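Local coordinates for uncharacterized protein MJ0100 (Methanocaldococcus jannaschii, PDB 3KPB) that probably condenses sulfide with aspartate semialdehyde to form homocysteine, and binds S-adenosylmethionine and methylthioadenosine through the C-terminal CBS domain pair in this chain, at residues 45-50 with 70-75; 32-37 with 92-97; 54-59 with 65-70. One frame throughout, in Å; residues are numbered along the deposited sequence.

Nesting without crossing organises this CBS pair. From the N terminus, residues 32-37 lead into strand 35-38 and open the widest loop, which contact 2 closes after 54 intervening residues on strand 95-99 of the second CBS motif. Inside it, strand 44-48 begins the loop of contact 1, closed when the chain returns as 70-75. Innermost is contact 3, where helix 50-58 meets 65-70 after a turn of only five residues. Contact 2 ties strand to strand between the two motifs, contact 1 lays the loop between helix 50-58 and strand 75-76 against the edge of the first sheet, and contact 3 holds that loop to the helix. All three touch the same S-adenosylmethionine.

Contact 1. Residues 45-50 with 70-75; sequences VGIITS and RNVITA. With SAM (S-adenosylmethionine), chain E.
Val72 presses its two methyl groups on Gly46 and Ile47, and this is where the contact is tight. CG2 of Val72 lies 3.6 Å from CA of Gly46. The other branch, CG1, sits 4.2 Å from CB of Ile47; with CG1 anti to the backbone N (chi1 -168°), Val72 turns both methyls onto the strand. Ile47 in turn spreads beneath one face of the adenine of S-adenosylmethionine. Its CG2 is 3.8 Å from C4 of the ligand, while the extended CG1-CD1 arm reaches the amino end, with CD1 3.9 Å from N6. CD1 of Ile73 lies over the other face. The backbone of Ile73 reads the edge of the base: its N donates to N1 of the ligand over 2.9 Å at 161°, and N6 of the ligand donates to Ile73 O over 3.2 Å in a nearly straight bond of 174°. This is the adenine pocket of a CBS motif pair, apolar above and below and recognised at its edge by backbone atoms.

The fit slackens toward the outer end, where Arg70 and the side chain of Asn71 lie at the surface. Val45 O is 4.0 Å from CA of Arg70, whose side chain leads off to a salt bridge with Glu65.

Strand 44-48 pairs with strand 35-38, Val45 and Gly46 both facing Ile37 in a classic beta bulge. Beyond the strand, Thr49, the N-cap of helix 50-58, donates weakly from OG1 to OXT of the ligand and takes a weak bond from Trp51 N. Pro97 of strand 95-99 touches both Ile47 and Val72, Ala75 joins that strand by a backbone bond, and helix 81-91 meets Ile73 through Lys87 and Tyr91.

Contact 2. Residues 32-37 with 92-97; sequences INHLPI and NISGVP. With SAM (S-adenosylmethionine), chain E.
His34 meets Ser94 and Gly95 in two different ways, one at the ring's edge and one over its face. At the edge, NE2 of His34 and OG of Ser94 share a hydrogen bond of 3.2 Å in the plane of the ring, and either may be the donor. Over one face, CA of Gly95 stands 3.6 Å from the ring centroid in a CH-pi contact, 17° off the normal. A CB at Gly95 would probably clash with CD2 of His34, so glycine suits the position. Two residues along, Pro36 and Pro97 touch through their CG atoms, 4.1 Å apart, in equivalent places on strands 35-38 and 95-99, which face each other from two separate sheets.

A water forms the next layer. It bonds to NE2 of His34 at 2.9 Å, again in the ring plane, and accepts from Ser94 N and, at 3.2 Å, from the amino N of S-adenosylmethionine. Ser94 OG, placed between its own backbone N and carbonyl carbon (chi1 54°), also receives a weak bond from that amino group, and a second water joins it to ND2 of Asn33. Gly95 O accepts from N6 of the adenine over 2.8 Å. Behind these groups, Asn33 OD1 takes Ser50 N, and the backbone of Ser94 is bonded to Ser111.

His34 and Ser111 are both methylthioadenosine-binding residues, whereas Ser94 and Gly95 bind S-adenosylmethionine. The shared polar network is consistent with a link between the two kinds of site, and would probably let the ligand's positive amino group polarise both the water and the serine hydroxyl.

Contact 3. Residues 54-59 with 65-70; sequences AKALAQ and EEIMTR. With SAM (S-adenosylmethionine), chain E.
One water joins Lys55 to Ile67 and Thr69, gripped by all three, in this pair of CBS motifs. It accepts from NZ of Lys55 at 3.0 Å and from OG1 of Thr69 at 2.7 Å, and donates to the carbonyl O of Ile67 at 2.8 Å. Thr69 OG1 also accepts from the ribose O2' of S-adenosylmethionine, though the modelled separation is so short that its exact length is doubtful. By way of Thr69 the water probably relates the helix to the ligand's ribose. Bends at chi3 and chi4 of Lys55 carry its ammonium there, where Asp52, another residue bonded to the ligand, offers a long, weak ion pair.

Beside this polar bridge lies an apolar one built on Ile67. With CG1 roughly anti to the backbone N (chi1 -156°), the side chain lies against the last turn of helix 50-58: CG1 is 3.7 Å from Ala56 N, and CG2 is 4.0 Å from Ala56 CB. CD1, at the end of the branch, sits against CB and CG of Lys55 and 3.7 Å from OE1 of Gln59. Replacing Ile67 with an alanine would probably open a gap beside Ala56 and leave the side chains of Lys55 and Gln59 without the methyl they rest on. Elsewhere the helix packs on the second subunit, whose Ile28 touches Ala54, Lys55 and Ala58.

The loop between helix 50-58 and strand 75-76 is also braced within itself. Arg70 NH2 forms a salt bridge of 3.1 Å with OE2 of Glu65, which uses its anti lone pair; that oxygen lies tilted 15° from the guanidinium plane of Arg70. Over the centre of that guanidinium sits the CE methyl of Met68, 3.8 Å above its plane.

Contact 1. Residues 45-50 with 70-75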
loop_
_atom_site.group_PDB
_atom_site.type_symbol
_atom_site.label_atom_id
_atom_site.label_comp_id
_atom_site.label_asym_id
_atom_site.label_seq_id
_atom_site.Cartn_x
_atom_site.Cartn_y
_atom_site.Cartn_z
ATOM N N VAL A 45 -3.478 -2.524 -20.460
ATOM C CA VAL A 45 -4.916 -2.690 -20.215
ATOM C C VAL A 45 -5.327 -2.437 -18.758
ATOM O O VAL A 45 -6.520 -2.346 -18.454
ATOM C CB VAL A 45 -5.433 -4.086 -20.654
ATOM C CG1 VAL A 45 -5.227 -4.295 -22.152
ATOM C CG2 VAL A 45 -4.746 -5.197 -19.861
ATOM N N GLY A 46 -4.360 -2.330 -17.852
ATOM C CA GLY A 46 -4.709 -2.116 -16.453
ATOM C C GLY A 46 -3.517 -1.971 -15.544
ATOM O O GLY A 46 -2.380 -1.995 -16.006
ATOM N N ILE A 47 -3.781 -1.794 -14.252
ATOM C CA ILE A 47 -2.721 -1.766 -13.245
ATOM C C ILE A 47 -3.154 -2.481 -11.954
ATOM O O ILE A 47 -4.337 -2.486 -11.599
ATOM C CB ILE A 47 -2.215 -0.313 -12.977
ATOM C CG1 ILE A 47 -0.899 -0.332 -12.179
ATOM C CG2 ILE A 47 -3.304 0.539 -12.290
ATOM C CD1 ILE A 47 -0.195 1.023 -12.086
ATOM N N ILE A 48 -2.186 -3.113 -11.289
ATOM C CA ILE A 48 -2.396 -3.805 -10.018
ATOM C C ILE A 48 -1.416 -3.256 -8.983
ATOM O O ILE A 48 -0.250 -3.024 -9.302
ATOM C CB ILE A 48 -2.143 -5.340 -10.209
ATOM C CG1 ILE A 48 -3.295 -5.995 -10.984
ATOM C CG2 ILE A 48 -1.889 -6.076 -8.876
ATOM C CD1 ILE A 48 -4.636 -6.008 -10.253
ATOM N N THR A 49 -1.880 -3.046 -7.752
ATOM C CA THR A 49 -0.992 -2.802 -6.602
ATOM C C THR A 49 -1.363 -3.803 -5.505
ATOM O O THR A 49 -2.330 -4.552 -5.661
ATOM C CB THR A 49 -1.154 -1.378 -6.030
ATOM O OG1 THR A 49 -2.455 -1.254 -5.444
ATOM C CG2 THR A 49 -1.000 -0.322 -7.115
ATOM N N SER A 50 -0.634 -3.818 -4.389
ATOM C CA SER A 50 -1.036 -4.710 -3.291
ATOM C C SER A 50 -2.449 -4.427 -2.778
ATOM O O SER A 50 -3.105 -5.333 -2.255
ATOM C CB SER A 50 -0.037 -4.701 -2.132
ATOM O OG SER A 50 0.017 -3.426 -1.518
ATOM N N ARG A 70 -8.762 -0.275 -14.479
ATOM C CA ARG A 70 -8.754 -0.156 -15.934
ATOM C C ARG A 70 -8.524 1.262 -16.456
ATOM O O ARG A 70 -8.046 1.429 -17.583
ATOM C CB ARG A 70 -10.027 -0.763 -16.524
ATOM C CG ARG A 70 -10.047 -2.282 -16.454
ATOM C CD ARG A 70 -11.382 -2.833 -16.911
ATOM N NE ARG A 70 -11.516 -4.262 -16.631
ATOM C CZ ARG A 70 -11.417 -5.222 -17.547
ATOM N NH1 ARG A 70 -11.187 -4.917 -18.818
ATOM N NH2 ARG A 70 -11.557 -6.496 -17.196
ATOM N N ASN A 71 -8.850 2.271 -15.647
ATOM C CA ASN A 71 -8.529 3.657 -15.988
ATOM C C ASN A 71 -7.162 4.000 -15.419
ATOM O O ASN A 71 -7.042 4.491 -14.292
ATOM C CB ASN A 71 -9.607 4.622 -15.479
ATOM C CG ASN A 71 -9.279 6.088 -15.760
ATOM O OD1 ASN A 71 -8.367 6.410 -16.527
ATOM N ND2 ASN A 71 -10.030 6.984 -15.130
ATOM N N VAL A 72 -6.129 3.715 -16.202
ATOM C CA VAL A 72 -4.766 3.877 -15.730
ATOM C C VAL A 72 -4.268 5.287 -15.990
ATOM O O VAL A 72 -4.351 5.797 -17.112
ATOM C CB VAL A 72 -3.793 2.864 -16.381
ATOM C CG1 VAL A 72 -2.456 2.859 -15.646
ATOM C CG2 VAL A 72 -4.396 1.466 -16.389
ATOM N N ILE A 73 -3.755 5.906 -14.932
ATOM C CA ILE A 73 -3.055 7.181 -15.038
ATOM C C ILE A 73 -1.617 6.892 -15.450
ATOM O O ILE A 73 -0.887 6.192 -14.741
ATOM C CB ILE A 73 -3.085 7.954 -13.708
ATOM C CG1 ILE A 73 -4.533 8.171 -13.264
ATOM C CG2 ILE A 73 -2.335 9.288 -13.842
ATOM C CD1 ILE A 73 -4.707 8.272 -11.768
ATOM N N THR A 74 -1.226 7.433 -16.602
ATOM C CA THR A 74 0.039 7.097 -17.234
ATOM C C THR A 74 0.853 8.345 -17.508
ATOM O O THR A 74 0.349 9.473 -17.412
ATOM C CB THR A 74 -0.172 6.368 -18.588
ATOM O OG1 THR A 74 -0.923 7.210 -19.476
ATOM C CG2 THR A 74 -0.923 5.058 -18.399
ATOM N N ALA A 75 2.125 8.123 -17.821
ATOM C CA ALA A 75 3.005 9.167 -18.306
ATOM C C ALA A 75 3.520 8.782 -19.677
ATOM O O ALA A 75 3.613 7.600 -20.018
ATOM C CB ALA A 75 4.156 9.387 -17.348
HETATM N N SAM E . -0.929 4.655 -4.022
HETATM C CA SAM E . -2.148 3.962 -3.577
HETATM C C SAM E . -2.144 2.522 -4.099
HETATM O O SAM E . -1.106 1.855 -4.127
HETATM O OXT SAM E . -3.181 1.985 -4.498
HETATM C CB SAM E . -3.378 4.698 -4.114
HETATM C CG SAM E . -4.545 4.614 -3.127
HETATM S SD SAM E . -6.059 3.911 -3.872
HETATM C CE SAM E . -6.979 3.530 -2.398
HETATM C "C5'" SAM E . -5.706 2.221 -4.475
HETATM C "C4'" SAM E . -5.975 2.061 -5.970
HETATM O "O4'" SAM E . -5.143 2.957 -6.721
HETATM C "C3'" SAM E . -5.529 0.665 -6.395
HETATM O "O3'" SAM E . -6.692 -0.140 -6.566
HETATM C "C2'" SAM E . -4.840 0.880 -7.740
HETATM O "O2'" SAM E . -5.484 0.072 -8.733
HETATM C "C1'" SAM E . -5.076 2.365 -8.026
HETATM N N9 SAM E . -3.905 2.903 -8.752
HETATM C C8 SAM E . -2.642 2.907 -8.319
HETATM N N7 SAM E . -1.861 3.468 -9.245
HETATM C C5 SAM E . -2.633 3.823 -10.270
HETATM C C6 SAM E . -2.390 4.432 -11.494
HETATM N N6 SAM E . -1.162 4.801 -11.848
HETATM N N1 SAM E . -3.421 4.652 -12.324
HETATM C C2 SAM E . -4.650 4.293 -11.992
HETATM N N3 SAM E . -4.915 3.709 -10.833
HETATM C C4 SAM E . -3.929 3.460 -9.959
#

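Contact 2. Residues 32-37 with 92-97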
loop_
_atom_site.group_PDB
_atom_site.type_symbol
_atom_site.label_atom_id
_atom_site.label_comp_id
_atom_site.label_asym_id
_atom_site.label_seq_id
_atom_site.Cartn_x
_atom_site.Cartn_y
_atom_site.Cartn_z
ATOM N N ILE A 32 8.114 -4.845 -5.775
ATOM C CA ILE A 32 7.424 -3.706 -6.383
ATOM C C ILE A 32 5.985 -3.626 -5.904
ATOM O O ILE A 32 5.389 -4.643 -5.539
ATOM C CB ILE A 32 7.445 -3.752 -7.943
ATOM C CG1 ILE A 32 6.845 -5.069 -8.476
ATOM C CG2 ILE A 32 8.866 -3.472 -8.472
ATOM C CD1 ILE A 32 6.749 -5.163 -9.999
ATOM N N ASN A 33 5.422 -2.422 -5.905
ATOM C CA ASN A 33 4.009 -2.291 -5.574
ATOM C C ASN A 33 3.145 -1.826 -6.738
ATOM O O ASN A 33 1.981 -1.501 -6.550
ATOM C CB ASN A 33 3.798 -1.387 -4.352
ATOM C CG ASN A 33 2.382 -1.487 -3.785
ATOM O OD1 ASN A 33 1.838 -2.581 -3.643
ATOM N ND2 ASN A 33 1.789 -0.344 -3.459
ATOM N N HIS A 34 3.712 -1.782 -7.940
ATOM C CA HIS A 34 2.968 -1.384 -9.129
ATOM C C HIS A 34 3.272 -2.357 -10.237
ATOM O O HIS A 34 4.434 -2.555 -10.598
ATOM C CB HIS A 34 3.366 0.013 -9.577
ATOM C CG HIS A 34 3.185 1.049 -8.524
ATOM N ND1 HIS A 34 4.200 1.422 -7.672
ATOM C CD2 HIS A 34 2.102 1.779 -8.168
ATOM C CE1 HIS A 34 3.753 2.345 -6.841
ATOM N NE2 HIS A 34 2.484 2.580 -7.122
ATOM N N LEU A 35 2.224 -2.970 -10.769
ATOM C CA LEU A 35 2.360 -3.959 -11.817
ATOM C C LEU A 35 1.404 -3.618 -12.961
ATOM O O LEU A 35 0.207 -3.902 -12.880
ATOM C CB LEU A 35 2.070 -5.351 -11.245
ATOM C CG LEU A 35 2.209 -6.536 -12.200
ATOM C CD1 LEU A 35 3.651 -6.671 -12.698
ATOM C CD2 LEU A 35 1.731 -7.823 -11.532
ATOM N N PRO A 36 1.919 -2.963 -14.017
ATOM C CA PRO A 36 1.108 -2.713 -15.212
ATOM C C PRO A 36 0.685 -4.036 -15.841
ATOM O O PRO A 36 1.487 -4.977 -15.907
ATOM C CB PRO A 36 2.064 -1.963 -16.147
ATOM C CG PRO A 36 3.132 -1.405 -15.257
ATOM C CD PRO A 36 3.246 -2.324 -14.086
ATOM N N ILE A 37 -0.573 -4.103 -16.269
ATOM C CA ILE A 37 -1.106 -5.302 -16.901
ATOM C C ILE A 37 -1.222 -5.042 -18.397
ATOM O O ILE A 37 -1.747 -4.007 -18.817
ATOM C CB ILE A 37 -2.475 -5.709 -16.302
ATOM C CG1 ILE A 37 -2.382 -5.865 -14.772
ATOM C CG2 ILE A 37 -3.002 -6.978 -16.983
ATOM C CD1 ILE A 37 -1.311 -6.849 -14.276
ATOM N N ASN A 92 -3.398 11.257 -6.000
ATOM C CA ASN A 92 -2.911 10.578 -4.796
ATOM C C ASN A 92 -2.469 9.145 -5.116
ATOM O O ASN A 92 -2.894 8.175 -4.480
ATOM C CB ASN A 92 -3.959 10.643 -3.672
ATOM C CG ASN A 92 -3.464 10.040 -2.363
ATOM O OD1 ASN A 92 -2.324 10.254 -1.947
ATOM N ND2 ASN A 92 -4.334 9.282 -1.703
ATOM N N ILE A 93 -1.625 9.036 -6.136
ATOM C CA ILE A 93 -1.011 7.771 -6.525
ATOM C C ILE A 93 0.504 7.881 -6.376
ATOM O O ILE A 93 1.047 8.984 -6.269
ATOM C CB ILE A 93 -1.382 7.368 -7.972
ATOM C CG1 ILE A 93 -1.004 8.487 -8.953
ATOM C CG2 ILE A 93 -2.867 7.001 -8.064
ATOM C CD1 ILE A 93 -1.260 8.159 -10.402
ATOM N N SER A 94 1.181 6.738 -6.374
ATOM C CA SER A 94 2.616 6.701 -6.109
ATOM C C SER A 94 3.414 6.014 -7.216
ATOM O O SER A 94 4.626 5.846 -7.092
ATOM C CB SER A 94 2.876 6.016 -4.765
ATOM O OG SER A 94 2.257 4.740 -4.716
ATOM N N GLY A 95 2.736 5.600 -8.286
ATOM C CA GLY A 95 3.405 4.991 -9.438
ATOM C C GLY A 95 2.587 5.164 -10.701
ATOM O O GLY A 95 1.369 4.991 -10.679
ATOM N N VAL A 96 3.243 5.528 -11.798
ATOM C CA VAL A 96 2.561 5.631 -13.087
ATOM C C VAL A 96 3.335 4.848 -14.140
ATOM O O VAL A 96 4.553 5.003 -14.258
ATOM C CB VAL A 96 2.341 7.106 -13.553
ATOM C CG1 VAL A 96 1.491 7.876 -12.554
ATOM C CG2 VAL A 96 3.664 7.823 -13.784
ATOM N N PRO A 97 2.638 3.981 -14.892
ATOM C CA PRO A 97 3.265 3.335 -16.036
ATOM C C PRO A 97 3.625 4.380 -17.084
ATOM O O PRO A 97 2.901 5.366 -17.262
ATOM C CB PRO A 97 2.168 2.403 -16.569
ATOM C CG PRO A 97 1.204 2.248 -15.434
ATOM C CD PRO A 97 1.236 3.556 -14.720
HETATM N N SAM E . -0.929 4.655 -4.022
HETATM C CA SAM E . -2.148 3.962 -3.577
HETATM C C SAM E . -2.144 2.522 -4.099
HETATM O O SAM E . -1.106 1.855 -4.127
HETATM O OXT SAM E . -3.181 1.985 -4.498
HETATM C CB SAM E . -3.378 4.698 -4.114
HETATM C CG SAM E . -4.545 4.614 -3.127
HETATM S SD SAM E . -6.059 3.911 -3.872
HETATM C CE SAM E . -6.979 3.530 -2.398
HETATM C "C5'" SAM E . -5.706 2.221 -4.475
HETATM C "C4'" SAM E . -5.975 2.061 -5.970
HETATM O "O4'" SAM E . -5.143 2.957 -6.721
HETATM C "C3'" SAM E . -5.529 0.665 -6.395
HETATM O "O3'" SAM E . -6.692 -0.140 -6.566
HETATM C "C2'" SAM E . -4.840 0.880 -7.740
HETATM O "O2'" SAM E . -5.484 0.072 -8.733
HETATM C "C1'" SAM E . -5.076 2.365 -8.026
HETATM N N9 SAM E . -3.905 2.903 -8.752
HETATM C C8 SAM E . -2.642 2.907 -8.319
HETATM N N7 SAM E . -1.861 3.468 -9.245
HETATM C C5 SAM E . -2.633 3.823 -10.270
HETATM C C6 SAM E . -2.390 4.432 -11.494
HETATM N N6 SAM E . -1.162 4.801 -11.848
HETATM N N1 SAM E . -3.421 4.652 -12.324
HETATM C C2 SAM E . -4.650 4.293 -11.992
HETATM N N3 SAM E . -4.915 3.709 -10.833
HETATM C C4 SAM E . -3.929 3.460 -9.959
HETATM O O HOH W 1 3.294 2.349 -3.295
HETATM O O HOH W 2 0.062 4.165 -7.067
#

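Contact 3. Residues 54-59 with 65-70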
loop_
_atom_site.group_PDB
_atom_site.type_symbol
_atom_site.label_atom_id
_atom_site.label_comp_id
_atom_site.label_asym_id
_atom_site.label_seq_id
_atom_site.Cartn_x
_atom_site.Cartn_y
_atom_site.Cartn_z
ATOM N N ALA A 54 -5.520 -7.315 -2.039
ATOM C CA ALA A 54 -6.483 -7.311 -0.935
ATOM C C ALA A 54 -7.929 -7.216 -1.431
ATOM O O ALA A 54 -8.803 -7.940 -0.948
ATOM C CB ALA A 54 -6.176 -6.183 0.050
ATOM N N LYS A 55 -8.177 -6.337 -2.401
ATOM C CA LYS A 55 -9.526 -6.142 -2.934
ATOM C C LYS A 55 -10.032 -7.426 -3.608
ATOM O O LYS A 55 -11.191 -7.816 -3.420
ATOM C CB LYS A 55 -9.532 -4.957 -3.901
ATOM C CG LYS A 55 -10.839 -4.184 -3.982
ATOM C CD LYS A 55 -10.590 -2.724 -4.408
ATOM C CE LYS A 55 -9.896 -2.630 -5.766
ATOM N NZ LYS A 55 -10.320 -1.419 -6.539
ATOM N N ALA A 56 -9.151 -8.095 -4.360
ATOM C CA ALA A 56 -9.490 -9.366 -5.022
ATOM C C ALA A 56 -9.903 -10.440 -4.021
ATOM O O ALA A 56 -10.903 -11.132 -4.221
ATOM C CB ALA A 56 -8.336 -9.860 -5.886
ATOM N N LEU A 57 -9.133 -10.566 -2.943
ATOM C CA LEU A 57 -9.477 -11.468 -1.847
ATOM C C LEU A 57 -10.823 -11.118 -1.216
ATOM O O LEU A 57 -11.634 -12.012 -0.952
ATOM C CB LEU A 57 -8.373 -11.486 -0.782
ATOM C CG LEU A 57 -7.066 -12.199 -1.133
ATOM C CD1 LEU A 57 -6.163 -12.223 0.081
ATOM C CD2 LEU A 57 -7.282 -13.619 -1.637
ATOM N N ALA A 58 -11.071 -9.825 -1.003
ATOM C CA ALA A 58 -12.315 -9.374 -0.367
ATOM C C ALA A 58 -13.560 -9.598 -1.241
ATOM O O ALA A 58 -14.651 -9.864 -0.722
ATOM C CB ALA A 58 -12.202 -7.913 0.059
ATOM N N GLN A 59 -13.377 -9.504 -2.562
ATOM C CA GLN A 59 -14.457 -9.654 -3.550
ATOM C C GLN A 59 -14.529 -11.062 -4.165
ATOM O O GLN A 59 -15.347 -11.315 -5.060
ATOM C CB GLN A 59 -14.301 -8.617 -4.674
ATOM C CG GLN A 59 -14.489 -7.149 -4.274
ATOM C CD GLN A 59 -14.419 -6.204 -5.474
ATOM O OE1 GLN A 59 -14.645 -6.608 -6.616
ATOM N NE2 GLN A 59 -14.109 -4.939 -5.216
ATOM N N GLU A 65 -7.685 -9.935 -14.244
ATOM C CA GLU A 65 -8.500 -9.099 -15.076
ATOM C C GLU A 65 -9.839 -8.709 -14.440
ATOM O O GLU A 65 -10.421 -7.693 -14.808
ATOM C CB GLU A 65 -8.625 -9.681 -16.462
ATOM C CG GLU A 65 -9.745 -10.617 -16.687
ATOM C CD GLU A 65 -10.274 -10.394 -18.069
ATOM O OE1 GLU A 65 -10.255 -11.341 -18.877
ATOM O OE2 GLU A 65 -10.686 -9.249 -18.365
ATOM N N GLU A 66 -10.278 -9.474 -13.445
ATOM C CA GLU A 66 -11.507 -9.157 -12.718
ATOM C C GLU A 66 -11.352 -8.047 -11.685
ATOM O O GLU A 66 -12.352 -7.533 -11.177
ATOM C CB GLU A 66 -12.048 -10.397 -12.022
ATOM C CG GLU A 66 -12.319 -11.544 -12.951
ATOM C CD GLU A 66 -12.666 -12.804 -12.203
ATOM O OE1 GLU A 66 -13.832 -12.940 -11.774
ATOM O OE2 GLU A 66 -11.776 -13.665 -12.049
ATOM N N ILE A 67 -10.113 -7.680 -11.367
ATOM C CA ILE A 67 -9.867 -6.716 -10.297
ATOM C C ILE A 67 -8.993 -5.533 -10.711
ATOM O O ILE A 67 -8.989 -4.507 -10.028
ATOM C CB ILE A 67 -9.273 -7.410 -9.030
ATOM C CG1 ILE A 67 -9.549 -6.593 -7.757
ATOM C CG2 ILE A 67 -7.778 -7.711 -9.203
ATOM C CD1 ILE A 67 -10.993 -6.654 -7.277
ATOM N N MET A 68 -8.260 -5.662 -11.814
ATOM C CA MET A 68 -7.309 -4.611 -12.176
ATOM C C MET A 68 -8.004 -3.271 -12.382
ATOM O O MET A 68 -9.163 -3.216 -12.800
ATOM C CB MET A 68 -6.494 -4.995 -13.417
ATOM C CG MET A 68 -7.334 -5.183 -14.662
ATOM S SD MET A 68 -6.373 -5.814 -16.034
ATOM C CE MET A 68 -7.590 -5.675 -17.345
ATOM N N THR A 69 -7.294 -2.192 -12.074
ATOM C CA THR A 69 -7.820 -0.859 -12.319
ATOM C C THR A 69 -7.654 -0.573 -13.808
ATOM O O THR A 69 -6.543 -0.625 -14.337
ATOM C CB THR A 69 -7.098 0.191 -11.461
ATOM O OG1 THR A 69 -7.428 -0.032 -10.084
ATOM C CG2 THR A 69 -7.530 1.600 -11.845
ATOM N N ARG A 70 -8.762 -0.275 -14.479
ATOM C CA ARG A 70 -8.754 -0.156 -15.934
ATOM C C ARG A 70 -8.524 1.262 -16.456
ATOM O O ARG A 70 -8.046 1.429 -17.583
ATOM C CB ARG A 70 -10.027 -0.763 -16.524
ATOM C CG ARG A 70 -10.047 -2.282 -16.454
ATOM C CD ARG A 70 -11.382 -2.833 -16.911
ATOM N NE ARG A 70 -11.516 -4.262 -16.631
ATOM C CZ ARG A 70 -11.417 -5.222 -17.547
ATOM N NH1 ARG A 70 -11.187 -4.917 -18.818
ATOM N NH2 ARG A 70 -11.557 -6.496 -17.196
HETATM N N SAM E . -0.929 4.655 -4.022
HETATM C CA SAM E . -2.148 3.962 -3.577
HETATM C C SAM E . -2.144 2.522 -4.099
HETATM O O SAM E . -1.106 1.855 -4.127
HETATM O OXT SAM E . -3.181 1.985 -4.498
HETATM C CB SAM E . -3.378 4.698 -4.114
HETATM C CG SAM E . -4.545 4.614 -3.127
HETATM S SD SAM E . -6.059 3.911 -3.872
HETATM C CE SAM E . -6.979 3.530 -2.398
HETATM C "C5'" SAM E . -5.706 2.221 -4.475
HETATM C "C4'" SAM E . -5.975 2.061 -5.970
HETATM O "O4'" SAM E . -5.143 2.957 -6.721
HETATM C "C3'" SAM E . -5.529 0.665 -6.395
HETATM O "O3'" SAM E . -6.692 -0.140 -6.566
HETATM C "C2'" SAM E . -4.840 0.880 -7.740
HETATM O "O2'" SAM E . -5.484 0.072 -8.733
HETATM C "C1'" SAM E . -5.076 2.365 -8.026
HETATM N N9 SAM E . -3.905 2.903 -8.752
HETATM C C8 SAM E . -2.642 2.907 -8.319
HETATM N N7 SAM E . -1.861 3.468 -9.245
HETATM C C5 SAM E . -2.633 3.823 -10.270
HETATM C C6 SAM E . -2.390 4.432 -11.494
HETATM N N6 SAM E . -1.162 4.801 -11.848
HETATM N N1 SAM E . -3.421 4.652 -12.324
HETATM C C2 SAM E . -4.650 4.293 -11.992
HETATM N N3 SAM E . -4.915 3.709 -10.833
HETATM C C4 SAM E . -3.929 3.460 -9.959
HETATM O O HOH W 3 -9.239 -1.863 -9.265
#